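Phosphate-specific transport system accessory protein PhoU homolog (PDB 4Q25) probably takes part in regulating phosphate uptake, as a homodimeric, all-helical accessory protein and negative regulator of the Pho regulon. Local coordinates at residues Q13-E18 and V74-R79; L89-S94 and V215-R220. All blocks are in the same frame, centred on the assembly; numbering follows the deposited sequence.

Contact 1 (residues 13-18 with 74-79) joins the start of helix 15-45 to the end of helix 59-78, whereas contact 2 (89-94 with 215-220) joins helix 84-120 to the end of helix 188-220. They follow one another in series along the chain, with contact 1 closing before contact 2 opens. Their centres are about 16 Å apart, on the same side of the chain's centre. Direct packing connects them: Leu77 CG lies 3.8 Å from Ile90 CG2, between two helices consecutive in sequence. Both also reach the second subunit, so this region of the helical bundle contributes both to the packing within the chain and to the homodimer.

Contact 1 of 2, residues Q13-E18 and V74-R79; sequences QQFNAE and VRILAR
Phe15 and Glu18, in the first turn of helix 15-45, meet Ile76 and Arg79 at the C-terminal end of helix 59-78, a helix-end contact in the helical bundle of this PhoU-family protein. The exact placement of the Phe15 ring is doubtful, since Phe15 CZ is modelled too close to Ile76 CG2. As modelled, CG is anti to the backbone N, the side chain runs at about a right angle to that of Ile76, and backbone Ile76 O lies near the ring plane at the CE1 edge. Beyond Asn16, whose side chain touches Asp86 on helix 84-120, Glu18 carries the more reliable part of the contact, setting CG between its backbone N and carbonyl carbon (chi1 62°). Its extended chain slides past Ile76 in the opposite direction, with Glu18 OE2 3.6 Å from Ile76 CG1. The same oxygen forms a salt bridge to Arg79 NE at 3.2 Å. The N-H···O angle of 121° makes the hydrogen-bond component weak, and the carboxylate and guanidinium planes stand 71° apart. On the dimer side, Leu77 and Ala78 pack on Leu87 of the second subunit. At Glu18 the backbone is touched as well: Ile76 CD1 approaches Glu18 O to 3.6 Å.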
loop_
_atom_site.group_PDB
_atom_site.type_symbol
_atom_site.label_atom_id
_atom_site.label_comp_id
_atom_site.label_asym_id
_atom_site.label_seq_id
_atom_site.Cartn_x
_atom_site.Cartn_y
_atom_site.Cartn_z
ATOM N N GLN A 13 26.908 -16.063 17.642
ATOM C CA GLN A 13 27.286 -17.339 17.109
ATOM C C GLN A 13 26.571 -18.312 17.997
ATOM O O GLN A 13 26.772 -19.526 17.918
ATOM C CB GLN A 13 28.821 -17.523 17.094
ATOM C CG GLN A 13 29.507 -17.876 18.415
ATOM C CD GLN A 13 31.009 -18.080 18.254
ATOM O OE1 GLN A 13 31.809 -17.276 18.724
ATOM N NE2 GLN A 13 31.397 -19.159 17.576
ATOM N N GLN A 14 25.737 -17.748 18.862
ATOM C CA GLN A 14 24.297 -17.938 18.845
ATOM C C GLN A 14 23.449 -16.719 18.448
ATOM O O GLN A 14 22.233 -16.762 18.533
ATOM C CB GLN A 14 23.868 -18.455 20.207
ATOM C CG GLN A 14 24.391 -19.857 20.491
ATOM C CD GLN A 14 24.039 -20.371 21.875
ATOM O OE1 GLN A 14 23.816 -19.593 22.791
ATOM N NE2 GLN A 14 23.980 -21.690 22.027
ATOM N N PHE A 15 24.074 -15.637 18.017
ATOM C CA PHE A 15 23.334 -14.525 17.462
ATOM C C PHE A 15 22.786 -14.978 16.155
ATOM O O PHE A 15 21.823 -14.455 15.639
ATOM C CB PHE A 15 24.237 -13.345 17.181
ATOM C CG PHE A 15 23.530 -12.202 16.543
ATOM C CD1 PHE A 15 22.779 -11.333 17.291
ATOM C CD2 PHE A 15 23.634 -11.988 15.188
ATOM C CE1 PHE A 15 22.149 -10.265 16.699
ATOM C CE2 PHE A 15 22.998 -10.928 14.594
ATOM C CZ PHE A 15 22.251 -10.067 15.347
ATOM N N ASN A 16 23.461 -15.950 15.598
ATOM C CA ASN A 16 23.062 -16.467 14.294
ATOM C C ASN A 16 22.005 -17.571 14.395
ATOM O O ASN A 16 21.472 -18.012 13.381
ATOM C CB ASN A 16 24.291 -16.952 13.529
ATOM C CG ASN A 16 25.367 -15.895 13.455
ATOM O OD1 ASN A 16 26.469 -16.074 13.982
ATOM N ND2 ASN A 16 25.043 -14.768 12.836
ATOM N N ALA A 17 21.716 -18.027 15.612
ATOM C CA ALA A 17 20.555 -18.867 15.836
ATOM C C ALA A 17 19.340 -17.958 15.772
ATOM O O ALA A 17 18.464 -18.156 14.948
ATOM C CB ALA A 17 20.617 -19.572 17.181
ATOM N N GLU A 18 19.311 -16.939 16.625
ATOM C CA GLU A 18 18.159 -16.065 16.698
ATOM C C GLU A 18 17.904 -15.364 15.355
ATOM O O GLU A 18 16.774 -15.002 15.043
ATOM C CB GLU A 18 18.264 -15.087 17.884
ATOM C CG GLU A 18 19.430 -14.111 17.861
ATOM C CD GLU A 18 19.564 -13.336 19.169
ATOM O OE1 GLU A 18 19.637 -13.998 20.244
ATOM O OE2 GLU A 18 19.604 -12.076 19.118
ATOM N N VAL A 74 13.987 -5.921 16.464
ATOM C CA VAL A 74 14.411 -4.948 17.427
ATOM C C VAL A 74 15.325 -5.564 18.464
ATOM O O VAL A 74 16.386 -5.076 18.701
ATOM C CB VAL A 74 13.201 -4.212 18.051
ATOM C CG1 VAL A 74 13.561 -3.487 19.312
ATOM C CG2 VAL A 74 12.663 -3.208 17.085
ATOM N N ARG A 75 14.951 -6.696 19.008
ATOM C CA ARG A 75 15.754 -7.307 20.025
ATOM C C ARG A 75 17.101 -7.730 19.492
ATOM O O ARG A 75 18.152 -7.472 20.093
ATOM C CB ARG A 75 14.997 -8.456 20.630
ATOM C CG ARG A 75 13.596 -8.067 21.023
ATOM C CD ARG A 75 12.930 -9.064 21.939
ATOM N NE ARG A 75 13.012 -10.418 21.429
ATOM C CZ ARG A 75 12.019 -11.058 20.836
ATOM N NH1 ARG A 75 10.859 -10.475 20.676
ATOM N NH2 ARG A 75 12.196 -12.288 20.414
ATOM N N ILE A 76 17.084 -8.299 18.310
ATOM C CA ILE A 76 18.301 -8.746 17.745
ATOM C C ILE A 76 19.212 -7.578 17.543
ATOM O O ILE A 76 20.363 -7.660 17.840
ATOM C CB ILE A 76 18.092 -9.386 16.366
ATOM C CG1 ILE A 76 17.579 -10.791 16.486
ATOM C CG2 ILE A 76 19.391 -9.475 15.601
ATOM C CD1 ILE A 76 17.239 -11.395 15.154
ATOM N N LEU A 77 18.708 -6.488 17.016
ATOM C CA LEU A 77 19.558 -5.354 16.740
ATOM C C LEU A 77 20.099 -4.741 18.015
ATOM O O LEU A 77 21.199 -4.264 18.063
ATOM C CB LEU A 77 18.844 -4.319 15.904
ATOM C CG LEU A 77 18.757 -4.551 14.407
ATOM C CD1 LEU A 77 18.140 -3.378 13.714
ATOM C CD2 LEU A 77 20.092 -4.858 13.775
ATOM N N ALA A 78 19.278 -4.738 19.039
ATOM C CA ALA A 78 19.604 -4.128 20.284
ATOM C C ALA A 78 20.825 -4.789 20.807
ATOM O O ALA A 78 21.675 -4.126 21.338
ATOM C CB ALA A 78 18.476 -4.270 21.260
ATOM N N ARG A 79 21.007 -6.082 20.620
ATOM C CA ARG A 79 22.230 -6.736 21.082
ATOM C C ARG A 79 23.381 -6.535 20.118
ATOM O O ARG A 79 23.754 -7.414 19.387
ATOM C CB ARG A 79 22.036 -8.228 21.237
ATOM C CG ARG A 79 20.727 -8.626 21.861
ATOM C CD ARG A 79 20.578 -10.116 21.731
ATOM N NE ARG A 79 19.194 -10.535 21.838
ATOM C CZ ARG A 79 18.576 -10.732 22.987
ATOM N NH1 ARG A 79 19.225 -10.539 24.119
ATOM N NH2 ARG A 79 17.313 -11.112 23.007
#

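Contact 2 of 2, residues L89-S94 and V215-R220; sequences LIISIS and VIYLVR
Ser92 faces the pair Tyr217 and Leu218 where helix 84-120 packs antiparallel against helix 188-220 inside the PhoU helical bundle. The axes of the two segments run at 177° and come within 9.4 Å of each other, and four of the five touching residues are buried. Ser92 OG sits in the plane of the Tyr217 ring at the edge, 3.7 Å from Tyr217 CD2, and is equally near Leu218 CB at 3.7 Å. These are van der Waals contacts and not polar bonds. On one flank, Ile91 and Tyr217 cross at about a right angle, and the methyl Ile91 CD1 comes within 3.9 Å of Tyr217 OH. The other branch of Ile91 also reaches the aromatic group, with Ile91 CG2 4.3 Å from Tyr217 CE2. On the other flank, Leu89 and Leu218 lie side by side and point the same way, meeting methyl to methyl with Leu89 CD1 3.8 Å from Leu218 CD1.

The next shell is polar. Ser92 OG has carbonyl acceptors on both helices: Arg88 O, one turn back in its own helix, is the stronger partner, and Leu214 O on the facing helix is the second. With a single hydrogen, the buried hydroxyl cannot donate fully to both, so it can link the helices only in part. Arg88 NH2 spans the same interface more securely, bonding Leu218 O.

Further out, Leu89 packs on Leu19 of helix 15-45 and on Phe148 of helix 127-149, which Val215 touches too, while Leu218 rests on Phe151 in a loop. Ile91 and Tyr217 both pack on Val74 of the second subunit, placing this antiparallel pair between the helices of its own bundle and the dimer partner.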
loop_
_atom_site.group_PDB
_atom_site.type_symbol
_atom_site.label_atom_id
_atom_site.label_comp_id
_atom_site.label_asym_id
_atom_site.label_seq_id
_atom_site.Cartn_x
_atom_site.Cartn_y
_atom_site.Cartn_z
ATOM N N LEU A 89 20.367 -8.093 6.249
ATOM C CA LEU A 89 19.351 -9.124 6.436
ATOM C C LEU A 89 18.190 -8.684 7.331
ATOM O O LEU A 89 17.037 -8.868 6.974
ATOM C CB LEU A 89 19.962 -10.407 6.993
ATOM C CG LEU A 89 18.989 -11.568 7.244
ATOM C CD1 LEU A 89 18.456 -12.167 5.942
ATOM C CD2 LEU A 89 19.665 -12.638 8.070
ATOM N N ILE A 90 18.501 -8.148 8.504
ATOM C CA ILE A 90 17.489 -7.585 9.396
ATOM C C ILE A 90 16.671 -6.503 8.680
ATOM O O ILE A 90 15.452 -6.442 8.804
ATOM C CB ILE A 90 18.129 -6.938 10.631
ATOM C CG1 ILE A 90 18.884 -7.974 11.457
ATOM C CG2 ILE A 90 17.083 -6.231 11.493
ATOM C CD1 ILE A 90 17.985 -8.981 12.126
ATOM N N ILE A 91 17.349 -5.643 7.939
ATOM C CA ILE A 91 16.670 -4.595 7.208
ATOM C C ILE A 91 15.757 -5.165 6.124
ATOM O O ILE A 91 14.684 -4.636 5.896
ATOM C CB ILE A 91 17.677 -3.604 6.604
ATOM C CG1 ILE A 91 18.301 -2.772 7.743
ATOM C CG2 ILE A 91 17.021 -2.697 5.560
ATOM C CD1 ILE A 91 19.319 -1.741 7.287
ATOM N N SER A 92 16.207 -6.209 5.446
ATOM C CA SER A 92 15.418 -6.858 4.414
ATOM C C SER A 92 14.219 -7.535 5.040
ATOM O O SER A 92 13.154 -7.594 4.444
ATOM C CB SER A 92 16.257 -7.891 3.654
ATOM O OG SER A 92 17.122 -7.212 2.762
ATOM N N ILE A 93 14.387 -8.045 6.251
ATOM C CA ILE A 93 13.278 -8.693 6.923
ATOM C C ILE A 93 12.218 -7.670 7.342
ATOM O O ILE A 93 11.025 -7.843 7.059
ATOM C CB ILE A 93 13.745 -9.499 8.118
ATOM C CG1 ILE A 93 14.436 -10.768 7.631
ATOM C CG2 ILE A 93 12.569 -9.866 9.008
ATOM C CD1 ILE A 93 15.146 -11.568 8.705
ATOM N N SER A 94 12.638 -6.601 8.001
ATOM C CA SER A 94 11.659 -5.674 8.539
ATOM C C SER A 94 10.908 -4.961 7.422
ATOM O O SER A 94 9.745 -4.693 7.557
ATOM C CB SER A 94 12.297 -4.680 9.513
ATOM O OG SER A 94 13.039 -3.716 8.825
ATOM N N VAL A 215 15.943 -8.721 -1.698
ATOM C CA VAL A 215 16.828 -9.888 -1.735
ATOM C C VAL A 215 18.073 -9.577 -2.571
ATOM O O VAL A 215 19.162 -10.065 -2.292
ATOM C CB VAL A 215 16.104 -11.149 -2.267
ATOM C CG1 VAL A 215 17.073 -12.324 -2.422
ATOM C CG2 VAL A 215 14.976 -11.550 -1.316
ATOM N N ILE A 216 17.899 -8.745 -3.581
ATOM C CA ILE A 216 19.012 -8.308 -4.399
ATOM C C ILE A 216 19.965 -7.489 -3.532
ATOM O O ILE A 216 21.166 -7.785 -3.447
ATOM C CB ILE A 216 18.507 -7.486 -5.601
ATOM C CG1 ILE A 216 17.929 -8.437 -6.656
ATOM C CG2 ILE A 216 19.626 -6.661 -6.200
ATOM C CD1 ILE A 216 17.140 -7.754 -7.747
ATOM N N TYR A 217 19.411 -6.463 -2.891
ATOM C CA TYR A 217 20.155 -5.593 -1.987
ATOM C C TYR A 217 20.861 -6.413 -0.925
ATOM O O TYR A 217 22.029 -6.207 -0.667
ATOM C CB TYR A 217 19.212 -4.533 -1.370
ATOM C CG TYR A 217 19.629 -3.988 -0.029
ATOM C CD1 TYR A 217 20.477 -2.885 0.071
ATOM C CD2 TYR A 217 19.167 -4.572 1.148
ATOM C CE1 TYR A 217 20.854 -2.386 1.309
ATOM C CE2 TYR A 217 19.537 -4.081 2.388
ATOM C CZ TYR A 217 20.375 -2.992 2.466
ATOM O OH TYR A 217 20.742 -2.524 3.705
ATOM N N LEU A 218 20.148 -7.355 -0.336
ATOM C CA LEU A 218 20.713 -8.284 0.627
ATOM C C LEU A 218 21.945 -8.997 0.064
ATOM O O LEU A 218 22.996 -9.043 0.724
ATOM C CB LEU A 218 19.659 -9.315 1.027
ATOM C CG LEU A 218 19.835 -10.250 2.223
ATOM C CD1 LEU A 218 18.637 -11.183 2.308
ATOM C CD2 LEU A 218 21.103 -11.087 2.160
ATOM N N VAL A 219 21.822 -9.551 -1.145
ATOM C CA VAL A 219 22.868 -10.410 -1.693
ATOM C C VAL A 219 23.979 -9.582 -2.338
ATOM O O VAL A 219 25.102 -9.614 -1.867
ATOM C CB VAL A 219 22.296 -11.475 -2.657
ATOM C CG1 VAL A 219 23.405 -12.200 -3.414
ATOM C CG2 VAL A 219 21.459 -12.488 -1.883
ATOM N N ARG A 220 23.653 -8.827 -3.391
ATOM C CA ARG A 220 24.639 -7.989 -4.088
ATOM C C ARG A 220 25.256 -6.935 -3.174
ATOM O O ARG A 220 26.311 -6.381 -3.476
ATOM C CB ARG A 220 24.030 -7.296 -5.311
ATOM C CG ARG A 220 24.302 -7.978 -6.653
ATOM C CD ARG A 220 24.223 -6.972 -7.810
ATOM N NE ARG A 220 24.381 -7.584 -9.140
ATOM C CZ ARG A 220 24.406 -6.914 -10.297
ATOM N NH1 ARG A 220 24.295 -5.585 -10.321
ATOM N NH2 ARG A 220 24.549 -7.577 -11.441
#